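Local coordinates for cpftsy (Physcomitrella patens, PDB 4AK9), which probably serves as the GTP-binding receptor of the chloroplast signal recognition particle, helping to deliver proteins to the thylakoid membrane, at residues 35-40 with 86-91; 54-59 with 64-69; 71-76 with 93-98; 98-103 with 310-315. All blocks are in the same frame, centred on the assembly; numbering follows the deposited sequence.

The four contacts illustrate how one long helix can tie a small bundle together and couple it to a larger domain. Helix 85-101 takes part in contact 1, contact 3 and contact 4, in that order along its length, with the centres of contacts 1 and 4 about 19 Å apart. Contact 3 lies between, about 12 Å from each centre. Contact 2 pairs helices 45-58 and 63-78, and its centre is about 11 Å from that of contact 3, which shares helix 63-78. Contacts 1 to 3 lie in the SRP54-type helical bundle. In contact 4, residues 310-315 come from the far end of the chain, so the bundle is joined to the GTPase domain there.

Contact 1. Residues 35-40 with 86-91; sequences ELLTYW and PQIKEA
L37, on helix 32-37, points toward helix 85-101 and packs on I88 and K89. Its CD1 lies 3.8 Å from the backbone K89 N and also touches K89 CB, while both methyls border the CG2 branch of I88, L37 CD1 at 4.0 Å from I88 CG2. The chain then turns: T38 OG1 donates to E35 O at 2.6 Å in the carbonyl plane, and L37 to W40 form a type I beta turn that brings the indole back to the same partner helix. With CG of W40 anti to its amide nitrogen (chi1 -174°), the ring turns one face to I88, whose CD1 sits 3.5 Å from the centroid of the five-membered ring and only 7° off its normal, a CH-pi contact over the face. The indole also packs on I77, and its NE1 is hydrogen-bonded to S45 OG, which, with the packing, would limit rotation of the ring. Were the indole replaced by the methyl of an alanine, I88 CD1 would probably lose its aromatic platform and S45 OG its indole partner. The bent chain of K89 leads away from L37 to a salt bridge with D34. The contact belongs to the SRP54-type helical bundle, the N domain in this GTPase family, where leucine, isoleucine and an indole here pack between helices.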
loop_
_atom_site.group_PDB
_atom_site.type_symbol
_atom_site.label_atom_id
_atom_site.label_comp_id
_atom_site.label_asym_id
_atom_site.label_seq_id
_atom_site.Cartn_x
_atom_site.Cartn_y
_atom_site.Cartn_z
ATOM N N GLU A 35 19.260 6.848 10.642
ATOM C CA GLU A 35 19.126 6.877 12.094
ATOM C C GLU A 35 19.069 5.471 12.671
ATOM O O GLU A 35 19.757 5.147 13.645
ATOM C CB GLU A 35 17.851 7.611 12.477
ATOM C CG GLU A 35 17.548 7.568 13.967
ATOM C CD GLU A 35 17.967 8.844 14.689
ATOM O OE1 GLU A 35 18.565 9.729 14.031
ATOM O OE2 GLU A 35 17.690 8.962 15.909
ATOM N N LEU A 36 18.228 4.639 12.064
ATOM C CA LEU A 36 18.054 3.261 12.492
ATOM C C LEU A 36 19.355 2.487 12.493
ATOM O O LEU A 36 19.620 1.666 13.379
ATOM C CB LEU A 36 17.073 2.578 11.538
ATOM C CG LEU A 36 16.657 1.151 11.856
ATOM C CD1 LEU A 36 16.050 1.088 13.254
ATOM C CD2 LEU A 36 15.639 0.686 10.809
ATOM N N LEU A 37 20.157 2.764 11.489
ATOM C CA LEU A 37 21.341 1.957 11.265
ATOM C C LEU A 37 22.439 2.368 12.246
ATOM O O LEU A 37 23.397 1.618 12.457
ATOM C CB LEU A 37 21.801 2.089 9.818
ATOM C CG LEU A 37 20.914 1.256 8.870
ATOM C CD1 LEU A 37 21.434 1.273 7.430
ATOM C CD2 LEU A 37 20.757 -0.159 9.376
ATOM N N THR A 38 22.285 3.548 12.848
ATOM C CA THR A 38 23.192 3.953 13.928
ATOM C C THR A 38 22.996 3.063 15.155
ATOM O O THR A 38 23.886 2.952 15.998
ATOM C CB THR A 38 23.031 5.437 14.337
ATOM O OG1 THR A 38 21.810 5.628 15.079
ATOM C CG2 THR A 38 23.049 6.331 13.110
ATOM N N TYR A 39 21.835 2.424 15.260
ATOM C CA TYR A 39 21.596 1.508 16.371
ATOM C C TYR A 39 21.993 0.084 16.037
ATOM O O TYR A 39 21.800 -0.832 16.852
ATOM C CB TYR A 39 20.128 1.539 16.816
ATOM C CG TYR A 39 19.713 2.885 17.352
ATOM C CD1 TYR A 39 20.120 3.310 18.615
ATOM C CD2 TYR A 39 18.929 3.740 16.594
ATOM C CE1 TYR A 39 19.748 4.552 19.106
ATOM C CE2 TYR A 39 18.548 4.981 17.074
ATOM C CZ TYR A 39 18.959 5.385 18.331
ATOM O OH TYR A 39 18.576 6.624 18.806
ATOM N N TRP A 40 22.533 -0.119 14.836
ATOM C CA TRP A 40 22.871 -1.472 14.413
ATOM C C TRP A 40 24.103 -2.037 15.148
ATOM O O TRP A 40 25.136 -1.363 15.293
ATOM C CB TRP A 40 23.092 -1.580 12.902
ATOM C CG TRP A 40 23.289 -3.005 12.506
ATOM C CD1 TRP A 40 22.315 -3.924 12.222
ATOM C CD2 TRP A 40 24.536 -3.712 12.440
ATOM N NE1 TRP A 40 22.886 -5.141 11.927
ATOM C CE2 TRP A 40 24.248 -5.039 12.075
ATOM C CE3 TRP A 40 25.877 -3.340 12.643
ATOM C CZ2 TRP A 40 25.251 -6.007 11.896
ATOM C CZ3 TRP A 40 26.871 -4.296 12.479
ATOM C CH2 TRP A 40 26.557 -5.612 12.117
ATOM N N PRO A 86 26.916 1.952 7.904
ATOM C CA PRO A 86 27.251 2.457 6.566
ATOM C C PRO A 86 27.344 1.367 5.498
ATOM O O PRO A 86 26.893 1.605 4.356
ATOM C CB PRO A 86 28.624 3.102 6.777
ATOM C CG PRO A 86 28.544 3.606 8.188
ATOM C CD PRO A 86 27.759 2.564 8.947
ATOM N N GLN A 87 27.896 0.200 5.841
ATOM C CA GLN A 87 28.042 -0.868 4.852
ATOM C C GLN A 87 26.677 -1.463 4.498
ATOM O O GLN A 87 26.439 -1.868 3.357
ATOM C CB GLN A 87 28.970 -1.977 5.355
ATOM C CG GLN A 87 30.450 -1.600 5.350
ATOM C CD GLN A 87 31.297 -2.618 6.103
ATOM O OE1 GLN A 87 31.013 -3.826 6.100
ATOM N NE2 GLN A 87 32.337 -2.127 6.762
ATOM N N ILE A 88 25.801 -1.536 5.497
ATOM C CA ILE A 88 24.463 -2.091 5.295
ATOM C C ILE A 88 23.654 -1.144 4.404
ATOM O O ILE A 88 22.939 -1.588 3.493
ATOM C CB ILE A 88 23.769 -2.315 6.643
ATOM C CG1 ILE A 88 24.398 -3.527 7.338
ATOM C CG2 ILE A 88 22.259 -2.549 6.464
ATOM C CD1 ILE A 88 23.976 -3.652 8.791
ATOM N N LYS A 89 23.813 0.153 4.658
ATOM C CA LYS A 89 23.190 1.208 3.867
ATOM C C LYS A 89 23.630 1.122 2.419
ATOM O O LYS A 89 22.805 1.204 1.512
ATOM C CB LYS A 89 23.554 2.577 4.437
ATOM C CG LYS A 89 23.020 3.772 3.627
ATOM C CD LYS A 89 21.509 3.699 3.471
ATOM C CE LYS A 89 20.841 5.045 3.710
ATOM N NZ LYS A 89 21.489 6.158 2.976
ATOM N N GLU A 90 24.926 0.956 2.192
ATOM C CA GLU A 90 25.399 0.767 0.826
ATOM C C GLU A 90 24.828 -0.477 0.190
ATOM O O GLU A 90 24.491 -0.440 -0.983
ATOM C CB GLU A 90 26.937 0.763 0.741
ATOM C CG GLU A 90 27.523 2.165 0.571
ATOM C CD GLU A 90 26.760 3.019 -0.461
ATOM O OE1 GLU A 90 26.656 2.602 -1.644
ATOM O OE2 GLU A 90 26.268 4.111 -0.078
ATOM N N ALA A 91 24.706 -1.579 0.945
ATOM C CA ALA A 91 24.204 -2.816 0.352
ATOM C C ALA A 91 22.725 -2.660 0.007
ATOM O O ALA A 91 22.247 -3.196 -1.006
ATOM C CB ALA A 91 24.409 -3.992 1.289
#

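Contact 2. Residues 54-59 with 64-69; sequences EVLLVS and KTALKI
A66 presents a single methyl to L56 and L57, and the fit between these two helices depends on how little room that methyl takes. The short segments 54-58 and 64-69 run roughly antiparallel, at 147°, with axes 9.4 Å apart at their closest, and the alpha carbons come nearest where L56 faces A66, 6.3 Å apart. There the bump is small on one side and broad on the other. A66 CB stands 4.2 Å from L56 CB. L57 leaves its helix to one flank of the interface but curls back: with CG beside its own backbone nitrogen (chi1 -66°), the CD2 branch reaches over the low spot above alanine and meets A66 CB at 3.8 Å. L56 instead extends its CD1 branch along the interface toward the next turn of the partner, where it lies 4.2 Å from I69 CG2, the two side chains crossing at a slant. One helix thus offers two leucines, the other an alanine hollow bordered by a branched isoleucine. F61, in the connection between the helices, packs on both L56 and I69, L30 adds to the cover of L56, and T247 of the second subunit packs on L57. Polar groups of these helices turn to other partners, T65 OG1 and K68 NZ to D286. No hydrogen bond joins the two segments, so this part of the alpha-helical hairpin is held by burial and dispersion among apolar side chains, and its specificity is one of shape and not of direction.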
loop_
_atom_site.group_PDB
_atom_site.type_symbol
_atom_site.label_atom_id
_atom_site.label_comp_id
_atom_site.label_asym_id
_atom_site.label_seq_id
_atom_site.Cartn_x
_atom_site.Cartn_y
_atom_site.Cartn_z
ATOM N N GLU A 54 10.286 -2.950 7.770
ATOM C CA GLU A 54 9.047 -2.191 8.008
ATOM C C GLU A 54 9.116 -0.754 7.478
ATOM O O GLU A 54 8.137 -0.254 6.972
ATOM C CB GLU A 54 8.629 -2.230 9.491
ATOM C CG GLU A 54 8.325 -3.658 9.974
ATOM C CD GLU A 54 7.021 -3.776 10.769
ATOM O OE1 GLU A 54 6.998 -3.377 11.965
ATOM O OE2 GLU A 54 6.022 -4.276 10.190
ATOM N N VAL A 55 10.267 -0.097 7.535
ATOM C CA VAL A 55 10.387 1.223 6.955
ATOM C C VAL A 55 10.160 1.148 5.435
ATOM O O VAL A 55 9.423 1.977 4.838
ATOM C CB VAL A 55 11.747 1.852 7.309
ATOM C CG1 VAL A 55 11.973 3.068 6.458
ATOM C CG2 VAL A 55 11.753 2.214 8.815
ATOM N N LEU A 56 10.726 0.135 4.799
ATOM C CA LEU A 56 10.477 -0.096 3.375
ATOM C C LEU A 56 8.998 -0.333 3.051
ATOM O O LEU A 56 8.504 0.193 2.042
ATOM C CB LEU A 56 11.292 -1.270 2.840
ATOM C CG LEU A 56 12.822 -1.158 2.985
ATOM C CD1 LEU A 56 13.485 -2.337 2.284
ATOM C CD2 LEU A 56 13.322 0.181 2.427
ATOM N N LEU A 57 8.303 -1.079 3.891
ATOM C CA LEU A 57 6.877 -1.357 3.690
ATOM C C LEU A 57 6.061 -0.059 3.755
ATOM O O LEU A 57 5.091 0.113 2.989
ATOM C CB LEU A 57 6.347 -2.399 4.701
ATOM C CG LEU A 57 6.890 -3.839 4.604
ATOM C CD1 LEU A 57 6.272 -4.710 5.720
ATOM C CD2 LEU A 57 6.618 -4.502 3.255
ATOM N N VAL A 58 6.462 0.862 4.610
ATOM C CA VAL A 58 5.796 2.150 4.701
ATOM C C VAL A 58 5.859 2.884 3.351
ATOM O O VAL A 58 4.890 3.522 2.925
ATOM C CB VAL A 58 6.363 2.998 5.865
ATOM C CG1 VAL A 58 5.726 4.398 5.872
ATOM C CG2 VAL A 58 6.148 2.266 7.214
ATOM N N SER A 59 6.985 2.788 2.652
ATOM C CA SER A 59 7.107 3.383 1.328
ATOM C C SER A 59 6.622 2.484 0.176
ATOM O O SER A 59 6.859 2.780 -0.993
ATOM C CB SER A 59 8.537 3.879 1.059
ATOM O OG SER A 59 8.823 5.024 1.862
ATOM N N LYS A 64 6.823 -8.955 -0.556
ATOM C CA LYS A 64 7.799 -9.824 -1.204
ATOM C C LYS A 64 9.084 -9.127 -1.620
ATOM O O LYS A 64 10.168 -9.714 -1.521
ATOM C CB LYS A 64 7.180 -10.542 -2.396
ATOM C CG LYS A 64 6.128 -11.526 -1.957
ATOM C CD LYS A 64 5.573 -12.247 -3.159
ATOM C CE LYS A 64 4.107 -12.575 -2.918
ATOM N NZ LYS A 64 3.237 -12.080 -4.040
ATOM N N THR A 65 8.966 -7.893 -2.099
ATOM C CA THR A 65 10.131 -7.126 -2.559
ATOM C C THR A 65 11.019 -6.732 -1.354
ATOM O O THR A 65 12.262 -6.875 -1.388
ATOM C CB THR A 65 9.663 -5.847 -3.329
ATOM O OG1 THR A 65 8.870 -6.238 -4.471
ATOM C CG2 THR A 65 10.841 -4.984 -3.804
ATOM N N ALA A 66 10.389 -6.242 -0.294
ATOM C CA ALA A 66 11.103 -5.871 0.937
ATOM C C ALA A 66 11.780 -7.100 1.562
ATOM O O ALA A 66 12.905 -6.997 2.071
ATOM C CB ALA A 66 10.130 -5.200 1.964
ATOM N N LEU A 67 11.101 -8.251 1.515
ATOM C CA LEU A 67 11.657 -9.504 2.052
ATOM C C LEU A 67 12.959 -9.837 1.326
ATOM O O LEU A 67 13.998 -10.097 1.948
ATOM C CB LEU A 67 10.633 -10.641 1.920
ATOM C CG LEU A 67 11.049 -12.094 2.181
ATOM C CD1 LEU A 67 11.824 -12.216 3.481
ATOM C CD2 LEU A 67 9.793 -12.948 2.228
ATOM N N LYS A 68 12.938 -9.780 0.003
ATOM C CA LYS A 68 14.133 -10.184 -0.725
ATOM C C LYS A 68 15.266 -9.162 -0.643
ATOM O O LYS A 68 16.439 -9.542 -0.662
ATOM C CB LYS A 68 13.814 -10.529 -2.169
ATOM C CG LYS A 68 13.489 -9.341 -2.999
ATOM C CD LYS A 68 13.417 -9.734 -4.461
ATOM C CE LYS A 68 12.397 -10.825 -4.679
ATOM N NZ LYS A 68 12.037 -10.923 -6.120
ATOM N N ILE A 69 14.931 -7.871 -0.543
ATOM C CA ILE A 69 15.966 -6.859 -0.320
ATOM C C ILE A 69 16.687 -7.064 1.001
ATOM O O ILE A 69 17.917 -7.079 1.051
ATOM C CB ILE A 69 15.371 -5.436 -0.339
ATOM C CG1 ILE A 69 14.948 -5.101 -1.763
ATOM C CG2 ILE A 69 16.394 -4.423 0.158
ATOM C CD1 ILE A 69 14.070 -3.853 -1.888
#

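Contact 3. Residues 71-76 with 93-98; sequences DTIRKD and KKNIFK
N95 is a polar tooth set against T72 and I73 in the SRP-type helical bundle, where helices 63-78 and 85-101 lie side by side. Its CB leads toward the opposing helix, and CG, placed beside the backbone nitrogen (chi1 -68°), is the first atom to touch, 4.1 Å from T72 CG2. From there the amide forks. N95 OD1 lies 4.0 Å from the same methyl, whereas N95 ND2 rests 3.6 Å from I73 CG1, with T72 CB at a similar distance. T72 can offer carbon here because its hydroxyl is turned back to K68 O in its own helix, leaving CG2 anti to the backbone N and facing the asparagine. The amide nitrogen also makes a weak hydrogen bond to I69 O, one turn before I73 on the same helix. With a leucine at this position, the bridging water would probably lose its amide donor, and the link across to D76 would be broken. The same D76 is paired through its other oxygen with R81, so one carboxylate serves both the loop and the helix-helix seam. Polar and apolar roles therefore coincide in one amide, the carbons of T72 and I73 flanking it and the nitrogen spanning the remaining gap through solvent: N95 ND2 donates to the water at 2.9 Å, and the water donates to D76 OD2 at 2.7 Å.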
loop_
_atom_site.group_PDB
_atom_site.type_symbol
_atom_site.label_atom_id
_atom_site.label_comp_id
_atom_site.label_asym_id
_atom_site.label_seq_id
_atom_site.Cartn_x
_atom_site.Cartn_y
_atom_site.Cartn_z
ATOM N N ASP A 71 16.600 -9.749 3.035
ATOM C CA ASP A 71 17.111 -11.113 3.227
ATOM C C ASP A 71 18.537 -11.240 2.710
ATOM O O ASP A 71 19.377 -11.851 3.358
ATOM C CB ASP A 71 16.198 -12.139 2.568
ATOM C CG ASP A 71 16.184 -13.479 3.310
ATOM O OD1 ASP A 71 16.469 -13.516 4.532
ATOM O OD2 ASP A 71 15.887 -14.504 2.659
ATOM N N THR A 72 18.825 -10.616 1.571
ATOM C CA THR A 72 20.196 -10.567 1.045
ATOM C C THR A 72 21.179 -9.898 2.035
ATOM O O THR A 72 22.330 -10.346 2.207
ATOM C CB THR A 72 20.204 -9.807 -0.305
ATOM O OG1 THR A 72 19.287 -10.445 -1.207
ATOM C CG2 THR A 72 21.580 -9.814 -0.911
ATOM N N ILE A 73 20.729 -8.830 2.685
ATOM C CA ILE A 73 21.522 -8.138 3.688
ATOM C C ILE A 73 21.769 -9.031 4.899
ATOM O O ILE A 73 22.894 -9.076 5.426
ATOM C CB ILE A 73 20.830 -6.840 4.140
ATOM C CG1 ILE A 73 20.742 -5.849 2.968
ATOM C CG2 ILE A 73 21.525 -6.196 5.360
ATOM C CD1 ILE A 73 19.880 -4.643 3.287
ATOM N N ARG A 74 20.719 -9.731 5.347
ATOM C CA ARG A 74 20.833 -10.676 6.462
ATOM C C ARG A 74 21.914 -11.733 6.185
ATOM O O ARG A 74 22.711 -12.035 7.087
ATOM C CB ARG A 74 19.489 -11.378 6.783
ATOM C CG ARG A 74 18.325 -10.434 7.146
ATOM C CD ARG A 74 16.991 -11.186 7.445
ATOM N NE ARG A 74 15.851 -10.263 7.425
ATOM C CZ ARG A 74 15.369 -9.607 8.488
ATOM N NH1 ARG A 74 15.908 -9.798 9.689
ATOM N NH2 ARG A 74 14.334 -8.764 8.349
ATOM N N LYS A 75 21.922 -12.307 4.971
ATOM C CA LYS A 75 22.920 -13.339 4.604
ATOM C C LYS A 75 24.329 -12.756 4.587
ATOM O O LYS A 75 25.276 -13.386 5.068
ATOM C CB LYS A 75 22.663 -13.960 3.225
ATOM C CG LYS A 75 21.213 -14.222 2.875
ATOM C CD LYS A 75 20.685 -15.518 3.445
ATOM C CE LYS A 75 19.304 -15.793 2.862
ATOM N NZ LYS A 75 18.797 -17.162 3.200
ATOM N N ASP A 76 24.472 -11.570 3.998
ATOM C CA ASP A 76 25.779 -10.911 3.917
ATOM C C ASP A 76 26.321 -10.571 5.311
ATOM O O ASP A 76 27.547 -10.602 5.551
ATOM C CB ASP A 76 25.710 -9.650 3.035
ATOM C CG ASP A 76 25.489 -9.973 1.551
ATOM O OD1 ASP A 76 25.511 -11.167 1.176
ATOM O OD2 ASP A 76 25.303 -9.031 0.750
ATOM N N LYS A 93 21.198 0.087 -0.997
ATOM C CA LYS A 93 21.117 0.808 -2.266
ATOM C C LYS A 93 21.461 -0.089 -3.436
ATOM O O LYS A 93 20.772 -0.053 -4.456
ATOM C CB LYS A 93 22.016 2.057 -2.264
ATOM C CG LYS A 93 21.616 3.086 -1.217
ATOM C CD LYS A 93 22.583 4.289 -1.176
ATOM C CE LYS A 93 22.703 4.936 -2.552
ATOM N NZ LYS A 93 23.496 6.202 -2.520
ATOM N N LYS A 94 22.532 -0.878 -3.316
ATOM C CA LYS A 94 22.936 -1.755 -4.422
ATOM C C LYS A 94 21.919 -2.832 -4.731
ATOM O O LYS A 94 21.704 -3.155 -5.888
ATOM C CB LYS A 94 24.305 -2.396 -4.168
ATOM C CG LYS A 94 25.409 -1.380 -4.180
ATOM C CD LYS A 94 26.758 -1.964 -3.766
ATOM C CE LYS A 94 27.816 -0.859 -3.720
ATOM N NZ LYS A 94 28.960 -1.209 -2.827
ATOM N N ASN A 95 21.300 -3.391 -3.697
ATOM C CA ASN A 95 20.310 -4.430 -3.882
ATOM C C ASN A 95 19.084 -3.867 -4.588
ATOM O O ASN A 95 18.490 -4.543 -5.426
ATOM C CB ASN A 95 19.880 -5.058 -2.561
ATOM C CG ASN A 95 20.986 -5.872 -1.916
ATOM O OD1 ASN A 95 21.979 -6.218 -2.564
ATOM N ND2 ASN A 95 20.820 -6.183 -0.629
ATOM N N ILE A 96 18.735 -2.620 -4.280
ATOM C CA ILE A 96 17.600 -1.996 -4.954
ATOM C C ILE A 96 17.950 -1.744 -6.409
ATOM O O ILE A 96 17.159 -2.012 -7.306
ATOM C CB ILE A 96 17.128 -0.701 -4.244
ATOM C CG1 ILE A 96 16.559 -1.073 -2.882
ATOM C CG2 ILE A 96 16.063 0.013 -5.097
ATOM C CD1 ILE A 96 16.373 0.105 -1.930
ATOM N N PHE A 97 19.161 -1.253 -6.662
ATOM C CA PHE A 97 19.610 -1.097 -8.038
ATOM C C PHE A 97 19.572 -2.421 -8.812
ATOM O O PHE A 97 19.128 -2.470 -9.948
ATOM C CB PHE A 97 21.018 -0.497 -8.083
ATOM C CG PHE A 97 21.556 -0.360 -9.471
ATOM C CD1 PHE A 97 21.194 0.715 -10.253
ATOM C CD2 PHE A 97 22.402 -1.325 -10.006
ATOM C CE1 PHE A 97 21.675 0.832 -11.554
ATOM C CE2 PHE A 97 22.895 -1.199 -11.293
ATOM C CZ PHE A 97 22.527 -0.119 -12.068
ATOM N N LYS A 98 20.034 -3.504 -8.191
ATOM C CA LYS A 98 19.998 -4.800 -8.867
ATOM C C LYS A 98 18.595 -5.272 -9.198
ATOM O O LYS A 98 18.352 -5.747 -10.307
ATOM C CB LYS A 98 20.733 -5.850 -8.031
ATOM C CG LYS A 98 22.215 -5.588 -8.018
ATOM C CD LYS A 98 22.991 -6.606 -7.198
ATOM C CE LYS A 98 22.972 -8.000 -7.839
ATOM N NZ LYS A 98 21.762 -8.815 -7.499
HETATM O O HOH W 1 23.186 -7.351 0.450
#

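Contact 4. Residues 98-103 with 310-315; sequences KLLTER and QSFVDA
The F312 ring receives L100 CD1 obliquely, the methyl coming nearest at F312 CD2, 3.7 Å away, with the two side chains roughly at right angles. Two further aromatics meet the same ring: F23 edge-to-face, and F307 with planes inclined by about 50°. Within residues 310-315, the Q310 amide and the D314 carboxylate also meet. Q310 NE2 donates to D314 OD1 at 3.2 Å, with the acceptor close to the amide plane but the donor well above the carboxylate plane and the bond bent to 140°, one turn of helix apart.

One leucine methyl serves two partners, since L100 CD1 also lies 4.1 Å from V313 CG2, there sliding past the valine in the opposite direction. The methyl thus lies against both F312 and V313, neighbours in sequence. All three residues are buried, and the contact between the segments is wholly apolar. It joins helix 85-101 of the bundle to helix 309-316, near the C-terminus. Helix 280-288 adds V285 on L100 and V281 and V282 on F312, while F307, just after strand 304-306, touches L100 as well.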
loop_
_atom_site.group_PDB
_atom_site.type_symbol
_atom_site.label_atom_id
_atom_site.label_comp_id
_atom_site.label_asym_id
_atom_site.label_seq_id
_atom_site.Cartn_x
_atom_site.Cartn_y
_atom_site.Cartn_z
ATOM N N LYS A 98 20.034 -3.504 -8.191
ATOM C CA LYS A 98 19.998 -4.800 -8.867
ATOM C C LYS A 98 18.595 -5.272 -9.198
ATOM O O LYS A 98 18.352 -5.747 -10.307
ATOM C CB LYS A 98 20.733 -5.850 -8.031
ATOM C CG LYS A 98 22.215 -5.588 -8.018
ATOM C CD LYS A 98 22.991 -6.606 -7.198
ATOM C CE LYS A 98 22.972 -8.000 -7.839
ATOM N NZ LYS A 98 21.762 -8.815 -7.499
ATOM N N LEU A 99 17.677 -5.146 -8.241
ATOM C CA LEU A 99 16.296 -5.547 -8.474
ATOM C C LEU A 99 15.718 -4.770 -9.641
ATOM O O LEU A 99 14.917 -5.314 -10.400
ATOM C CB LEU A 99 15.437 -5.263 -7.252
ATOM C CG LEU A 99 15.547 -6.226 -6.080
ATOM C CD1 LEU A 99 14.351 -5.963 -5.157
ATOM C CD2 LEU A 99 15.531 -7.663 -6.589
ATOM N N LEU A 100 16.126 -3.503 -9.794
ATOM C CA LEU A 100 15.591 -2.648 -10.872
ATOM C C LEU A 100 16.145 -2.953 -12.261
ATOM O O LEU A 100 15.586 -2.535 -13.267
ATOM C CB LEU A 100 15.786 -1.149 -10.541
ATOM C CG LEU A 100 14.863 -0.556 -9.455
ATOM C CD1 LEU A 100 15.454 0.804 -8.963
ATOM C CD2 LEU A 100 13.453 -0.348 -10.015
ATOM N N THR A 101 17.257 -3.680 -12.321
ATOM C CA THR A 101 17.985 -3.790 -13.567
ATOM C C THR A 101 18.333 -5.219 -14.014
ATOM O O THR A 101 18.603 -5.442 -15.191
ATOM C CB THR A 101 19.333 -3.039 -13.449
ATOM O OG1 THR A 101 20.040 -3.537 -12.293
ATOM C CG2 THR A 101 19.120 -1.527 -13.301
ATOM N N GLU A 102 18.405 -6.165 -13.091
ATOM C CA GLU A 102 18.931 -7.491 -13.453
ATOM C C GLU A 102 18.043 -8.305 -14.400
ATOM O O GLU A 102 18.558 -9.147 -15.151
ATOM C CB GLU A 102 19.209 -8.310 -12.190
ATOM C CG GLU A 102 17.919 -8.753 -11.481
ATOM C CD GLU A 102 18.137 -9.108 -10.012
ATOM O OE1 GLU A 102 19.313 -9.305 -9.610
ATOM O OE2 GLU A 102 17.132 -9.207 -9.262
ATOM N N ARG A 103 16.730 -8.068 -14.386
ATOM C CA ARG A 103 15.810 -8.916 -15.134
ATOM C C ARG A 103 15.143 -8.204 -16.328
ATOM O O ARG A 103 14.865 -8.833 -17.368
ATOM C CB ARG A 103 14.758 -9.509 -14.165
ATOM C CG ARG A 103 13.516 -10.126 -14.855
ATOM C CD ARG A 103 13.841 -11.408 -15.708
ATOM N NE ARG A 103 12.603 -12.007 -16.211
ATOM C CZ ARG A 103 11.975 -11.586 -17.304
ATOM N NH1 ARG A 103 12.484 -10.587 -18.015
ATOM N NH2 ARG A 103 10.840 -12.155 -17.706
ATOM N N GLN A 310 19.811 3.987 -11.458
ATOM C CA GLN A 310 20.755 4.664 -10.566
ATOM C C GLN A 310 20.261 6.041 -10.078
ATOM O O GLN A 310 20.372 6.361 -8.894
ATOM C CB GLN A 310 22.146 4.749 -11.195
ATOM C CG GLN A 310 23.233 5.081 -10.177
ATOM C CD GLN A 310 23.284 4.097 -9.019
ATOM O OE1 GLN A 310 23.569 2.907 -9.202
ATOM N NE2 GLN A 310 23.001 4.594 -7.804
ATOM N N SER A 311 19.715 6.849 -10.980
ATOM C CA SER A 311 19.198 8.167 -10.592
ATOM C C SER A 311 18.076 8.045 -9.583
ATOM O O SER A 311 17.966 8.850 -8.652
ATOM C CB SER A 311 18.643 8.891 -11.816
ATOM O OG SER A 311 19.627 8.898 -12.843
ATOM N N PHE A 312 17.228 7.044 -9.778
ATOM C CA PHE A 312 16.117 6.827 -8.866
ATOM C C PHE A 312 16.636 6.474 -7.480
ATOM O O PHE A 312 16.175 7.026 -6.466
ATOM C CB PHE A 312 15.218 5.713 -9.421
ATOM C CG PHE A 312 14.134 5.275 -8.486
ATOM C CD1 PHE A 312 12.996 6.049 -8.300
ATOM C CD2 PHE A 312 14.252 4.071 -7.782
ATOM C CE1 PHE A 312 11.983 5.618 -7.413
ATOM C CE2 PHE A 312 13.232 3.636 -6.894
ATOM C CZ PHE A 312 12.099 4.424 -6.732
ATOM N N VAL A 313 17.612 5.566 -7.421
ATOM C CA VAL A 313 18.115 5.132 -6.131
ATOM C C VAL A 313 18.776 6.324 -5.424
ATOM O O VAL A 313 18.575 6.549 -4.214
ATOM C CB VAL A 313 19.106 3.936 -6.257
ATOM C CG1 VAL A 313 19.747 3.624 -4.894
ATOM C CG2 VAL A 313 18.366 2.694 -6.794
ATOM N N ASP A 314 19.527 7.112 -6.182
ATOM C CA ASP A 314 20.131 8.333 -5.620
ATOM C C ASP A 314 19.113 9.392 -5.146
ATOM O O ASP A 314 19.390 10.171 -4.232
ATOM C CB ASP A 314 21.093 8.953 -6.624
ATOM C CG ASP A 314 22.326 8.084 -6.863
ATOM O OD1 ASP A 314 22.681 7.266 -5.983
ATOM O OD2 ASP A 314 22.935 8.236 -7.945
ATOM N N ALA A 315 17.939 9.417 -5.767
ATOM C CA ALA A 315 16.874 10.309 -5.334
ATOM C C ALA A 315 16.216 9.855 -4.027
ATOM O O ALA A 315 15.807 10.683 -3.213
ATOM C CB ALA A 315 15.835 10.480 -6.439
#